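Local atomic coordinates of hypothetical protein (Pyrococcus furiosus, PDB entry 2FZF), a protein that is of unknown function but belongs to the rubrerythrin family of ferritin-like helical bundles, whose relatives commonly bind a pair of iron ions. Residues L11-M16 against A120-L125; S41-I46 against A50-I55; E62-A67 against M140-D145; D105-I110 against E159-W164; E129-K132 against K136-L139. All coordinates share one frame; numbering follows the deposited sequence.

Contact 1 of 5, residues L11-M16 against A120-L125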
# COMPACT_ATOMS: atom_id res chain seq x y z
N LEU A 11 -2.20 21.69 11.86
CA LEU A 11 -2.76 21.41 13.18
C LEU A 11 -2.80 19.91 13.49
O LEU A 11 -3.09 19.09 12.62
CB LEU A 11 -4.17 21.99 13.27
CG LEU A 11 -4.31 23.51 13.09
CD1 LEU A 11 -5.78 23.92 13.18
CD2 LEU A 11 -3.47 24.23 14.14
N PRO A 12 -2.48 19.52 14.73
CA PRO A 12 -2.50 18.11 15.12
C PRO A 12 -3.88 17.49 14.99
O PRO A 12 -4.89 18.15 15.23
CB PRO A 12 -2.02 18.15 16.57
CG PRO A 12 -2.51 19.48 17.03
CD PRO A 12 -2.11 20.36 15.88
N ILE A 13 -3.90 16.21 14.62
CA ILE A 13 -5.13 15.44 14.44
C ILE A 13 -6.07 15.64 15.65
O ILE A 13 -7.30 15.66 15.52
CB ILE A 13 -4.78 13.93 14.29
CG1 ILE A 13 -5.80 13.22 13.41
CG2 ILE A 13 -4.69 13.27 15.66
CD1 ILE A 13 -5.81 13.71 11.98
N GLU A 14 -5.45 15.79 16.81
CA GLU A 14 -6.15 15.98 18.08
C GLU A 14 -7.14 17.13 18.02
O GLU A 14 -8.26 17.03 18.52
CB GLU A 14 -5.14 16.23 19.20
CG GLU A 14 -5.73 16.06 20.60
CD GLU A 14 -6.09 14.61 20.92
OE1 GLU A 14 -6.53 13.88 20.00
OE2 GLU A 14 -5.96 14.22 22.10
N LYS A 15 -6.73 18.23 17.40
CA LYS A 15 -7.63 19.37 17.32
C LYS A 15 -8.55 19.35 16.12
O LYS A 15 -8.74 20.37 15.45
CB LYS A 15 -6.83 20.66 17.35
CG LYS A 15 -6.04 20.93 16.11
CD LYS A 15 -5.33 22.26 16.24
CE LYS A 15 -6.31 23.42 16.53
NZ LYS A 15 -7.35 23.65 15.47
N MET A 16 -9.13 18.19 15.84
CA MET A 16 -10.07 18.06 14.73
C MET A 16 -11.42 18.49 15.28
O MET A 16 -12.29 18.93 14.53
CB MET A 16 -10.15 16.60 14.25
CG MET A 16 -9.30 16.26 13.02
SD MET A 16 -9.47 14.52 12.50
CE MET A 16 -11.09 14.51 11.76
N ALA A 120 -3.28 11.55 7.03
CA ALA A 120 -4.51 11.40 6.24
C ALA A 120 -5.35 10.16 6.59
O ALA A 120 -6.57 10.25 6.78
CB ALA A 120 -4.18 11.39 4.76
N ALA A 121 -4.71 9.00 6.67
CA ALA A 121 -5.42 7.78 7.00
C ALA A 121 -5.97 7.92 8.42
O ALA A 121 -7.11 7.53 8.69
CB ALA A 121 -4.50 6.58 6.91
N GLU A 122 -5.16 8.46 9.33
CA GLU A 122 -5.58 8.65 10.71
C GLU A 122 -6.74 9.62 10.80
O GLU A 122 -7.57 9.54 11.71
CB GLU A 122 -4.40 9.15 11.55
CG GLU A 122 -4.76 9.52 12.98
CD GLU A 122 -3.53 9.70 13.86
OE1 GLU A 122 -2.46 10.10 13.32
OE2 GLU A 122 -3.63 9.45 15.10
N PHE A 123 -6.77 10.54 9.83
CA PHE A 123 -7.82 11.55 9.71
C PHE A 123 -9.13 10.84 9.29
O PHE A 123 -10.15 10.94 9.98
CB PHE A 123 -7.38 12.60 8.66
CG PHE A 123 -8.33 13.77 8.49
CD1 PHE A 123 -9.46 13.67 7.68
CD2 PHE A 123 -8.08 14.99 9.12
CE1 PHE A 123 -10.31 14.75 7.49
CE2 PHE A 123 -8.93 16.08 8.94
CZ PHE A 123 -10.04 15.96 8.12
N TYR A 124 -9.09 10.08 8.20
CA TYR A 124 -10.25 9.37 7.72
C TYR A 124 -10.77 8.32 8.69
O TYR A 124 -11.89 7.83 8.56
CB TYR A 124 -9.95 8.72 6.39
CG TYR A 124 -9.75 9.70 5.28
CD1 TYR A 124 -10.69 10.70 5.03
CD2 TYR A 124 -8.64 9.61 4.45
CE1 TYR A 124 -10.54 11.58 3.97
CE2 TYR A 124 -8.48 10.48 3.39
CZ TYR A 124 -9.44 11.46 3.14
OH TYR A 124 -9.30 12.29 2.05
N LEU A 125 -9.92 7.95 9.65
CA LEU A 125 -10.27 6.98 10.68
C LEU A 125 -11.18 7.66 11.67
O LEU A 125 -12.17 7.08 12.14
CB LEU A 125 -9.02 6.50 11.41
CG LEU A 125 -8.49 5.13 10.96
CD1 LEU A 125 -7.19 4.81 11.68
CD2 LEU A 125 -9.56 4.09 11.24

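Contact 2 of 5, residues S41-I46 against A50-I55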
# COMPACT_ATOMS: atom_id res chain seq x y z
N SER A 41 3.97 16.40 -9.63
CA SER A 41 5.23 17.12 -9.80
C SER A 41 6.40 16.30 -9.35
O SER A 41 7.51 16.44 -9.86
CB SER A 41 5.21 18.41 -9.00
OG SER A 41 4.02 19.11 -9.24
N LEU A 42 6.16 15.46 -8.35
CA LEU A 42 7.20 14.62 -7.82
C LEU A 42 7.62 13.67 -8.93
O LEU A 42 8.78 13.63 -9.31
CB LEU A 42 6.67 13.81 -6.62
CG LEU A 42 7.43 13.69 -5.29
CD1 LEU A 42 7.04 12.35 -4.66
CD2 LEU A 42 8.94 13.76 -5.47
N ALA A 43 6.66 12.91 -9.46
CA ALA A 43 6.98 11.96 -10.52
C ALA A 43 7.67 12.69 -11.66
O ALA A 43 8.70 12.24 -12.15
CB ALA A 43 5.73 11.27 -11.01
N GLU A 44 7.07 13.80 -12.06
CA GLU A 44 7.57 14.65 -13.14
C GLU A 44 9.07 14.86 -13.03
O GLU A 44 9.80 14.89 -14.02
CB GLU A 44 6.87 16.01 -13.08
CG GLU A 44 6.18 16.44 -14.37
CD GLU A 44 4.73 16.00 -14.44
OE1 GLU A 44 4.45 14.79 -14.33
OE2 GLU A 44 3.86 16.89 -14.61
N LYS A 45 9.53 15.02 -11.80
CA LYS A 45 10.93 15.26 -11.53
C LYS A 45 11.47 14.07 -10.76
O LYS A 45 11.26 13.97 -9.55
CB LYS A 45 11.05 16.54 -10.70
CG LYS A 45 10.28 17.72 -11.28
CD LYS A 45 10.29 18.91 -10.34
CE LYS A 45 9.57 20.13 -10.93
NZ LYS A 45 10.26 20.72 -12.11
N ILE A 46 12.12 13.14 -11.44
CA ILE A 46 12.66 11.97 -10.74
C ILE A 46 13.82 11.34 -11.49
O ILE A 46 14.87 11.07 -10.91
CB ILE A 46 11.56 10.91 -10.48
CG1 ILE A 46 10.67 11.32 -9.29
CG2 ILE A 46 12.19 9.56 -10.17
CD1 ILE A 46 11.38 11.36 -7.95
N ALA A 50 11.53 3.92 -12.00
CA ALA A 50 11.13 2.91 -11.03
C ALA A 50 10.31 3.59 -9.95
O ALA A 50 9.18 3.20 -9.66
CB ALA A 50 12.35 2.25 -10.42
N LEU A 51 10.90 4.61 -9.35
CA LEU A 51 10.25 5.36 -8.30
C LEU A 51 9.19 6.26 -8.93
O LEU A 51 8.10 6.41 -8.38
CB LEU A 51 11.29 6.17 -7.56
CG LEU A 51 10.80 6.92 -6.33
CD1 LEU A 51 10.14 5.98 -5.33
CD2 LEU A 51 12.01 7.61 -5.73
N LYS A 52 9.52 6.85 -10.08
CA LYS A 52 8.60 7.71 -10.81
C LYS A 52 7.39 6.87 -11.15
O LYS A 52 6.28 7.39 -11.29
CB LYS A 52 9.25 8.21 -12.11
CG LYS A 52 8.33 9.07 -13.01
CD LYS A 52 8.92 9.32 -14.40
CE LYS A 52 10.14 10.24 -14.37
NZ LYS A 52 9.83 11.65 -14.75
N GLU A 53 7.62 5.57 -11.30
CA GLU A 53 6.58 4.59 -11.62
C GLU A 53 5.67 4.47 -10.40
O GLU A 53 4.45 4.65 -10.50
CB GLU A 53 7.20 3.22 -11.94
CG GLU A 53 6.95 2.66 -13.36
CD GLU A 53 5.49 2.25 -13.64
OE1 GLU A 53 5.23 1.72 -14.75
OE2 GLU A 53 4.61 2.46 -12.77
N LYS A 54 6.27 4.16 -9.25
CA LYS A 54 5.53 4.04 -7.99
C LYS A 54 4.84 5.36 -7.72
O LYS A 54 3.65 5.39 -7.46
CB LYS A 54 6.48 3.70 -6.82
CG LYS A 54 6.78 2.21 -6.60
CD LYS A 54 7.16 1.50 -7.91
CE LYS A 54 7.50 0.01 -7.75
NZ LYS A 54 8.79 -0.26 -7.03
N ILE A 55 5.57 6.46 -7.79
CA ILE A 55 4.93 7.73 -7.51
C ILE A 55 3.81 8.07 -8.47
O ILE A 55 2.89 8.80 -8.11
CB ILE A 55 5.93 8.87 -7.48
CG1 ILE A 55 6.92 8.63 -6.34
CG2 ILE A 55 5.20 10.19 -7.25
CD1 ILE A 55 6.27 8.54 -4.98

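Contact 3 of 5, residues E62-A67 against M140-D145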
# COMPACT_ATOMS: atom_id res chain seq x y z
N GLU A 62 -5.00 8.08 -6.06
CA GLU A 62 -5.62 9.14 -5.28
C GLU A 62 -6.34 10.20 -6.08
O GLU A 62 -6.76 11.21 -5.51
CB GLU A 62 -4.58 9.81 -4.37
CG GLU A 62 -4.06 8.91 -3.24
CD GLU A 62 -3.23 9.64 -2.20
OE1 GLU A 62 -3.72 10.66 -1.63
OE2 GLU A 62 -2.09 9.19 -1.94
N LYS A 63 -6.48 10.00 -7.39
CA LYS A 63 -7.17 11.00 -8.22
C LYS A 63 -8.67 10.96 -7.97
O LYS A 63 -9.34 11.99 -7.98
CB LYS A 63 -6.90 10.75 -9.71
CG LYS A 63 -5.52 11.16 -10.18
CD LYS A 63 -5.19 10.61 -11.57
CE LYS A 63 -3.71 10.82 -11.92
NZ LYS A 63 -3.22 9.94 -13.02
N LYS A 64 -9.18 9.76 -7.73
CA LYS A 64 -10.60 9.57 -7.49
C LYS A 64 -11.03 9.99 -6.09
O LYS A 64 -12.23 10.06 -5.82
CB LYS A 64 -10.97 8.11 -7.72
CG LYS A 64 -10.33 7.17 -6.72
CD LYS A 64 -10.81 5.75 -6.90
CE LYS A 64 -10.65 4.98 -5.59
NZ LYS A 64 -9.25 5.06 -5.03
N HIS A 65 -10.08 10.25 -5.20
CA HIS A 65 -10.42 10.63 -3.82
C HIS A 65 -11.20 11.94 -3.76
O HIS A 65 -12.17 12.07 -3.02
CB HIS A 65 -9.15 10.79 -2.98
CG HIS A 65 -8.47 9.50 -2.62
ND1 HIS A 65 -8.92 8.27 -3.06
CD2 HIS A 65 -7.37 9.25 -1.87
CE1 HIS A 65 -8.12 7.32 -2.60
NE2 HIS A 65 -7.17 7.89 -1.87
N GLU A 66 -10.77 12.92 -4.54
CA GLU A 66 -11.42 14.22 -4.55
C GLU A 66 -12.86 14.11 -4.97
O GLU A 66 -13.76 14.51 -4.24
CB GLU A 66 -10.71 15.16 -5.50
CG GLU A 66 -11.11 16.59 -5.29
CD GLU A 66 -10.57 17.51 -6.35
OE1 GLU A 66 -9.47 17.22 -6.89
OE2 GLU A 66 -11.23 18.53 -6.61
N ALA A 67 -13.08 13.56 -6.16
CA ALA A 67 -14.43 13.40 -6.68
C ALA A 67 -15.28 12.58 -5.71
O ALA A 67 -16.48 12.82 -5.59
CB ALA A 67 -14.39 12.74 -8.05
N MET A 140 -15.22 6.31 4.43
CA MET A 140 -14.13 6.81 5.26
C MET A 140 -13.10 5.72 5.49
O MET A 140 -11.90 5.95 5.36
CB MET A 140 -14.68 7.32 6.58
CG MET A 140 -14.53 8.81 6.76
SD MET A 140 -15.27 9.73 5.42
CE MET A 140 -13.92 10.73 4.88
N ARG A 141 -13.60 4.54 5.84
CA ARG A 141 -12.77 3.36 6.09
C ARG A 141 -11.98 3.01 4.81
O ARG A 141 -10.77 2.76 4.87
CB ARG A 141 -13.68 2.19 6.49
CG ARG A 141 -12.97 0.95 7.01
CD ARG A 141 -12.33 1.20 8.37
NE ARG A 141 -11.75 -0.00 8.96
CZ ARG A 141 -11.44 -0.13 10.25
NH1 ARG A 141 -10.91 -1.26 10.70
NH2 ARG A 141 -11.65 0.87 11.09
N TYR A 142 -12.66 3.01 3.67
CA TYR A 142 -12.02 2.71 2.39
C TYR A 142 -10.90 3.71 2.10
O TYR A 142 -9.81 3.33 1.68
CB TYR A 142 -13.07 2.75 1.26
CG TYR A 142 -12.49 2.68 -0.14
CD1 TYR A 142 -12.14 3.84 -0.83
CD2 TYR A 142 -12.26 1.45 -0.76
CE1 TYR A 142 -11.57 3.78 -2.10
CE2 TYR A 142 -11.69 1.37 -2.03
CZ TYR A 142 -11.34 2.54 -2.69
OH TYR A 142 -10.76 2.46 -3.94
N LEU A 143 -11.20 4.99 2.32
CA LEU A 143 -10.24 6.07 2.11
C LEU A 143 -9.04 5.91 3.07
O LEU A 143 -7.88 6.01 2.64
CB LEU A 143 -10.94 7.43 2.29
CG LEU A 143 -11.91 7.88 1.19
CD1 LEU A 143 -12.75 9.07 1.67
CD2 LEU A 143 -11.14 8.25 -0.06
N ALA A 144 -9.33 5.66 4.34
CA ALA A 144 -8.29 5.46 5.35
C ALA A 144 -7.35 4.27 5.04
O ALA A 144 -6.13 4.39 5.16
CB ALA A 144 -8.92 5.27 6.72
N ASP A 145 -7.92 3.13 4.65
CA ASP A 145 -7.10 1.96 4.33
C ASP A 145 -6.25 2.16 3.09
O ASP A 145 -5.09 1.71 3.03
CB ASP A 145 -7.98 0.70 4.20
CG ASP A 145 -8.39 0.13 5.56
OD1 ASP A 145 -7.83 0.59 6.59
OD2 ASP A 145 -9.25 -0.77 5.59

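Contact 4 of 5, residues D105-I110 against E159-W164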
# COMPACT_ATOMS: atom_id res chain seq x y z
N ASP A 105 17.27 15.21 -1.50
CA ASP A 105 16.08 15.96 -1.89
C ASP A 105 14.92 15.01 -2.18
O ASP A 105 13.77 15.30 -1.84
CB ASP A 105 16.38 16.80 -3.13
CG ASP A 105 17.40 17.91 -2.85
OD1 ASP A 105 18.02 18.40 -3.82
OD2 ASP A 105 17.56 18.28 -1.67
N ILE A 106 15.21 13.87 -2.82
CA ILE A 106 14.18 12.88 -3.11
C ILE A 106 13.78 12.28 -1.76
O ILE A 106 12.61 11.98 -1.53
CB ILE A 106 14.69 11.70 -4.02
CG1 ILE A 106 15.55 12.22 -5.18
CG2 ILE A 106 13.49 10.93 -4.61
CD1 ILE A 106 14.83 13.15 -6.08
N ILE A 107 14.76 12.08 -0.88
CA ILE A 107 14.51 11.51 0.44
C ILE A 107 13.53 12.35 1.25
O ILE A 107 12.54 11.84 1.77
CB ILE A 107 15.80 11.39 1.27
CG1 ILE A 107 16.83 10.53 0.52
CG2 ILE A 107 15.48 10.78 2.64
CD1 ILE A 107 16.39 9.09 0.27
N ASP A 108 13.82 13.64 1.34
CA ASP A 108 12.99 14.58 2.08
C ASP A 108 11.54 14.52 1.60
O ASP A 108 10.64 14.24 2.38
CB ASP A 108 13.54 16.00 1.90
CG ASP A 108 14.90 16.22 2.61
OD1 ASP A 108 15.51 17.30 2.40
OD2 ASP A 108 15.33 15.34 3.37
N LEU A 109 11.34 14.76 0.31
CA LEU A 109 10.01 14.75 -0.32
C LEU A 109 9.24 13.43 -0.13
O LEU A 109 8.02 13.45 -0.01
CB LEU A 109 10.14 15.07 -1.82
CG LEU A 109 10.02 16.50 -2.36
CD1 LEU A 109 8.80 17.13 -1.74
CD2 LEU A 109 11.24 17.33 -2.05
N ILE A 110 9.94 12.29 -0.13
CA ILE A 110 9.22 11.03 0.08
C ILE A 110 8.90 10.90 1.57
O ILE A 110 7.86 10.38 1.93
CB ILE A 110 10.06 9.77 -0.34
CG1 ILE A 110 10.36 9.79 -1.85
CG2 ILE A 110 9.28 8.51 -0.02
CD1 ILE A 110 9.16 9.64 -2.75
N GLU A 159 12.73 3.40 2.50
CA GLU A 159 13.57 2.36 3.09
C GLU A 159 14.70 1.94 2.13
O GLU A 159 15.86 1.85 2.52
CB GLU A 159 12.69 1.15 3.44
CG GLU A 159 13.18 0.26 4.59
CD GLU A 159 13.24 0.98 5.93
OE1 GLU A 159 14.20 1.75 6.13
OE2 GLU A 159 12.34 0.78 6.76
N LEU A 160 14.33 1.69 0.87
CA LEU A 160 15.29 1.28 -0.15
C LEU A 160 16.11 2.44 -0.69
O LEU A 160 17.16 2.24 -1.30
CB LEU A 160 14.54 0.59 -1.30
CG LEU A 160 14.96 -0.86 -1.61
CD1 LEU A 160 15.21 -1.64 -0.33
CD2 LEU A 160 13.86 -1.52 -2.44
N LEU A 161 15.65 3.67 -0.47
CA LEU A 161 16.38 4.83 -0.93
C LEU A 161 17.53 5.15 0.02
O LEU A 161 18.39 5.97 -0.28
CB LEU A 161 15.45 6.04 -1.02
CG LEU A 161 14.67 6.16 -2.31
CD1 LEU A 161 13.74 7.35 -2.24
CD2 LEU A 161 15.65 6.31 -3.49
N LEU A 162 17.52 4.50 1.18
CA LEU A 162 18.56 4.71 2.19
C LEU A 162 19.84 3.96 1.85
O LEU A 162 20.94 4.37 2.24
CB LEU A 162 18.04 4.25 3.55
CG LEU A 162 16.92 5.09 4.14
CD1 LEU A 162 16.20 4.28 5.20
CD2 LEU A 162 17.46 6.41 4.71
N ASN A 163 19.69 2.85 1.13
CA ASN A 163 20.83 2.04 0.71
C ASN A 163 21.64 2.82 -0.33
O ASN A 163 22.86 2.67 -0.43
CB ASN A 163 20.34 0.72 0.10
CG ASN A 163 19.59 -0.16 1.10
OD1 ASN A 163 20.16 -0.63 2.09
ND2 ASN A 163 18.30 -0.39 0.85
N TRP A 164 20.95 3.67 -1.09
CA TRP A 164 21.55 4.48 -2.14
C TRP A 164 22.83 5.19 -1.71
O TRP A 164 23.89 4.99 -2.32
CB TRP A 164 20.53 5.51 -2.63
CG TRP A 164 20.48 5.67 -4.12
CD1 TRP A 164 21.19 6.55 -4.88
CD2 TRP A 164 19.64 4.95 -5.03
NE1 TRP A 164 20.84 6.43 -6.21
CE2 TRP A 164 19.88 5.45 -6.33
CE3 TRP A 164 18.69 3.93 -4.87
CZ2 TRP A 164 19.22 4.97 -7.46
CZ3 TRP A 164 18.03 3.44 -6.00
CH2 TRP A 164 18.30 3.97 -7.28

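Contact 5 of 5, residues E129-K132 against K136-L139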
# COMPACT_ATOMS: atom_id res chain seq x y z
N GLU A 129 -15.66 7.76 12.47
CA GLU A 129 -16.42 7.68 13.70
C GLU A 129 -17.22 8.95 13.94
O GLU A 129 -18.30 8.89 14.53
CB GLU A 129 -15.48 7.43 14.88
CG GLU A 129 -14.55 6.22 14.71
CD GLU A 129 -15.29 4.89 14.50
OE1 GLU A 129 -14.61 3.83 14.48
OE2 GLU A 129 -16.54 4.90 14.35
N MET A 130 -16.70 10.09 13.47
CA MET A 130 -17.34 11.40 13.63
C MET A 130 -18.50 11.58 12.63
O MET A 130 -19.00 12.68 12.43
CB MET A 130 -16.26 12.52 13.48
CG MET A 130 -16.64 13.92 14.02
SD MET A 130 -15.29 14.98 14.66
CE MET A 130 -15.39 14.67 16.40
N VAL A 131 -18.95 10.47 12.03
CA VAL A 131 -20.07 10.48 11.08
C VAL A 131 -20.94 9.23 11.27
O VAL A 131 -20.45 8.20 11.72
CB VAL A 131 -19.57 10.51 9.60
CG1 VAL A 131 -18.94 9.19 9.22
CG2 VAL A 131 -20.73 10.82 8.67
N LYS A 132 -22.23 9.33 10.95
CA LYS A 132 -23.14 8.19 11.09
C LYS A 132 -23.57 7.63 9.74
O LYS A 132 -23.27 8.20 8.70
CB LYS A 132 -24.38 8.60 11.89
CG LYS A 132 -24.08 9.00 13.33
CD LYS A 132 -25.35 9.06 14.15
CE LYS A 132 -25.04 9.20 15.63
NZ LYS A 132 -26.27 9.03 16.47
N LYS A 136 -21.72 5.68 4.65
CA LYS A 136 -20.79 6.80 4.73
C LYS A 136 -19.50 6.47 5.48
O LYS A 136 -18.42 6.92 5.11
CB LYS A 136 -21.48 8.02 5.38
CG LYS A 136 -22.38 8.81 4.43
CD LYS A 136 -23.36 7.89 3.70
CE LYS A 136 -23.92 8.51 2.42
NZ LYS A 136 -24.86 7.57 1.75
N LYS A 137 -19.61 5.68 6.55
CA LYS A 137 -18.45 5.30 7.34
C LYS A 137 -17.62 4.29 6.57
O LYS A 137 -16.45 4.04 6.86
CB LYS A 137 -18.89 4.72 8.70
CG LYS A 137 -19.65 5.73 9.59
CD LYS A 137 -19.84 5.24 11.04
CE LYS A 137 -20.64 3.95 11.12
NZ LYS A 137 -20.65 3.41 12.51
N ARG A 138 -18.24 3.70 5.55
CA ARG A 138 -17.55 2.72 4.74
C ARG A 138 -16.63 3.45 3.77
O ARG A 138 -15.54 2.97 3.45
CB ARG A 138 -18.59 1.88 4.00
CG ARG A 138 -18.20 0.42 3.83
CD ARG A 138 -19.46 -0.44 3.67
NE ARG A 138 -20.09 -0.71 4.96
CZ ARG A 138 -21.37 -1.05 5.12
NH1 ARG A 138 -22.17 -1.16 4.06
NH2 ARG A 138 -21.84 -1.31 6.34
N LEU A 139 -17.06 4.63 3.31
CA LEU A 139 -16.25 5.45 2.41
C LEU A 139 -15.02 5.95 3.17
O LEU A 139 -13.92 6.01 2.62
CB LEU A 139 -17.05 6.66 1.92
CG LEU A 139 -17.80 6.55 0.59
CD1 LEU A 139 -16.78 6.42 -0.53
CD2 LEU A 139 -18.75 5.36 0.61

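Contact 1 of 5, residues L11-M16 against A120-L125
The N-terminal loop that precedes helix 21-44 lies across helix 103-129 of the ferritin-like bundle, and Ile13 and Met16 reach from residues 11-16 to Glu122 and Phe123. Met16 carries the aromatic part. Its CE stands 4.0 Å from the centroid of the Phe123 ring, only 13° off the ring normal, a CH-pi contact over one face. The sulfur, one atom nearer the backbone, lies off the ring centre, 3.7 Å from Phe123 CD2 and oblique to the ring; the bend at chi3 (74°) folds the methyl inward over the ring centre. Ile13 meets the same phenylalanine at its edge: Ile13 CD1 lies 3.8 Å from Phe123 CB, near the ring plane. The CG1 of Ile13 also touches the aliphatic part of Glu122, 3.9 Å from its CG. Phe123 also touches Met27 of helix 21-44, while Met16 rests on Leu24 of that helix. No hydrogen bond joins the two segments. The arrangement is a Met-aromatic contact that lays a short 3-10 turn (Ile13, Glu14) of the N-terminal loop against the outer side of a ferritin-like four-helix bundle.

Contact 2 of 5, residues S41-I46 against A50-I55
Lys52 folds back across the turn between helices 21-44 and 51-61 to reach the last carbonyls of the first helix. Its CG is anti to the backbone N (chi1 177°), and bends at chi3 and chi4 bring the ammonium round to Ala43. Lys52 NZ donates to Ala43 O at 2.9 Å. The C=O...N angle there is 140°, with the donor tilted 29° from the carbonyl plane. A weak second bond runs from Lys52 NZ to Glu44 O at 3.3 Å. The ammonium thus lies at the C-terminal end of helix 21-44, where a positive charge is probably well placed, although that of Lys47 is close by. The lysine stem is apolar in use: Ile46 runs antiparallel along its flank and sets CG2 3.8 Å from Lys52 CB. A methionine in place of this lysine would probably leave the carbonyls of Ala43 and Glu44 without their donor. Deeper in, Ile55 holds CG2 anti to its N, which points that methyl at Leu42 CD1, 3.8 Å away, and at Ala43 CB, 3.9 Å away. Glu44 pairs with Lys40 instead. Beneath this hairpin of helices, Leu42 and Ile55 meet Ile110 of helix 103-129, while Leu51 reaches Leu161 of helix 134-164.

Contact 3 of 5, residues E62-A67 against M140-D145
His65 and Leu143 pass side by side, one from the first turns of helix 63-76 and the other from the first third of helix 134-164. The leucine presents one methyl to the flat of the imidazole: Leu143 CD2 is 3.9 Å from the ring centroid and 18° off its normal, a CH-pi contact displaced toward the rim. Leu143 holds CG anti to its carbonyl carbon (chi1 -72°), which brings CD2 over the ring. Glu62 CA covers the opposite face, over the ring centre, so that the histidine is held between its own chain and helix 134-164.

Lys64 and Tyr142 point at each other across the same gap, and here the aromatic ring is met at its edge. Lys64 CE lies in the plane of the Tyr142 ring, beside the hydroxyl end and 3.8 Å from CE1, while Lys64 NZ is 3.2 Å from Tyr142 OH. The final bend of the lysine, chi4 -53°, turns its ammonium back to donate to Glu61 O, and Tyr142 OH is hydrogen-bonded to Lys54 and Glu157 of the second subunit, at the dimer interface.

Glu62 lies near Glu32, Glu117 and Glu147 and touches His150, a cluster consistent with the diiron site of ferritin-like relatives. His65 touches Glu32 of helix 21-44 and Glu147 of helix 134-164, and Leu143 packs on Leu69 of helix 63-76.

Contact 4 of 5, residues D105-I110 against E159-W164
Apolar contacts make up the whole of this meeting, and Leu161 is the residue on helix 134-164 through which they run. Ile107 comes alongside it, the two chains lying flank to flank, and the end of the isoleucine, CD1, lies 3.4 Å from Leu161 CB. Ile107 holds CG1 anti to its carbonyl carbon (chi1 -58°), and this torsion together with chi2 (-62°) carries CD1 across toward the partner helix. Ile110 crosses Leu161 at about a right angle, with its CG1 4.2 Å from Leu161 CD1. That same methyl lies 4.3 Å from Ile106 CG2, so Leu161 CD1 rests among three isoleucines spread over little more than one helical turn.

The helices are neighbours in the bundle of the ferritin-like fold and run antiparallel, with 164° between their directions and 10.5 Å between the axes of these short segments. Within residues 159-164 the helix is kinked: the amides of Leu162 and Asn163 lack the regular bond to the turn before, Leu162 N having just a weak one to Glu159 O.

Polar interactions lie around this apolar strip. Asp108 forms a salt bridge with Arg111 and a hydrogen bond with Gln104, all on helix 103-129. Beyond the strip, Leu160 packs on Tyr142 of the second subunit, and Leu162 and Asn163 on Arg138 of that subunit.

Contact 5 of 5, residues E129-K132 against K136-L139
Val131 against the stem of Lys137 is the main contact here, approached along the chain from Glu129. Glu129 OE2 and Lys137 NZ are 4.7 Å apart and do not pair, though the opposite charges probably attract through space; the ammonium has a long, weak ion pair with Glu134. The chain then turns through Met130 to Val131. This valine sets CG1 between its backbone N and carbonyl carbon (chi1 70°), and the methyl meets Lys137 CG, 3.6 Å away, as the two side chains overlap lengthwise with their ends pointing opposite ways. Lys137 also lies against the backbone, with its CD near Val131 O. The bend at its chi3 (-60°) carries the rest of the lysine onward from that carbonyl.

This is the tight interhelical connection of a helical hairpin, in which the loop after helix 103-129 folds over the first turns of helix 134-164 in the four-helix bundle. An alanine in place of Lys137, without the stem and ammonium, would be likely to leave the Val131 methyl without its cover and Glu129 without a nearby positive charge.

Lys132 follows, offering backbone rather than side chain: its O is 3.8 Å from Lys136 CB. Val131 CG2 lies 4.4 Å from that same CB. The ammonium of Lys136 goes to a salt bridge with Glu133, and its side chain packs on Leu72, Gln75 and Met76 of helix 63-76.

From the N terminus, residues 11-16 pair with residues 120-125 on helix 103-129 in contact 1, closing a long loop in which contact 2 is nested. Contact 2 closes the short turn joining helices 21-44 and 51-61. Contact 3, from helix 63-76 to helix 134-164, crosses contact 1 and touches it where Tyr124 meets Met140 and Ala144. Contact 4 ties helix 103-129 to the far part of helix 134-164, crosses contacts 1 and 3, and shares an apolar core with contact 2, notably at Ile110. Contact 5 closes the turn between those last two helices and nests inside the loops of contacts 3 and 4, about 35 Å from contact 4 between centres.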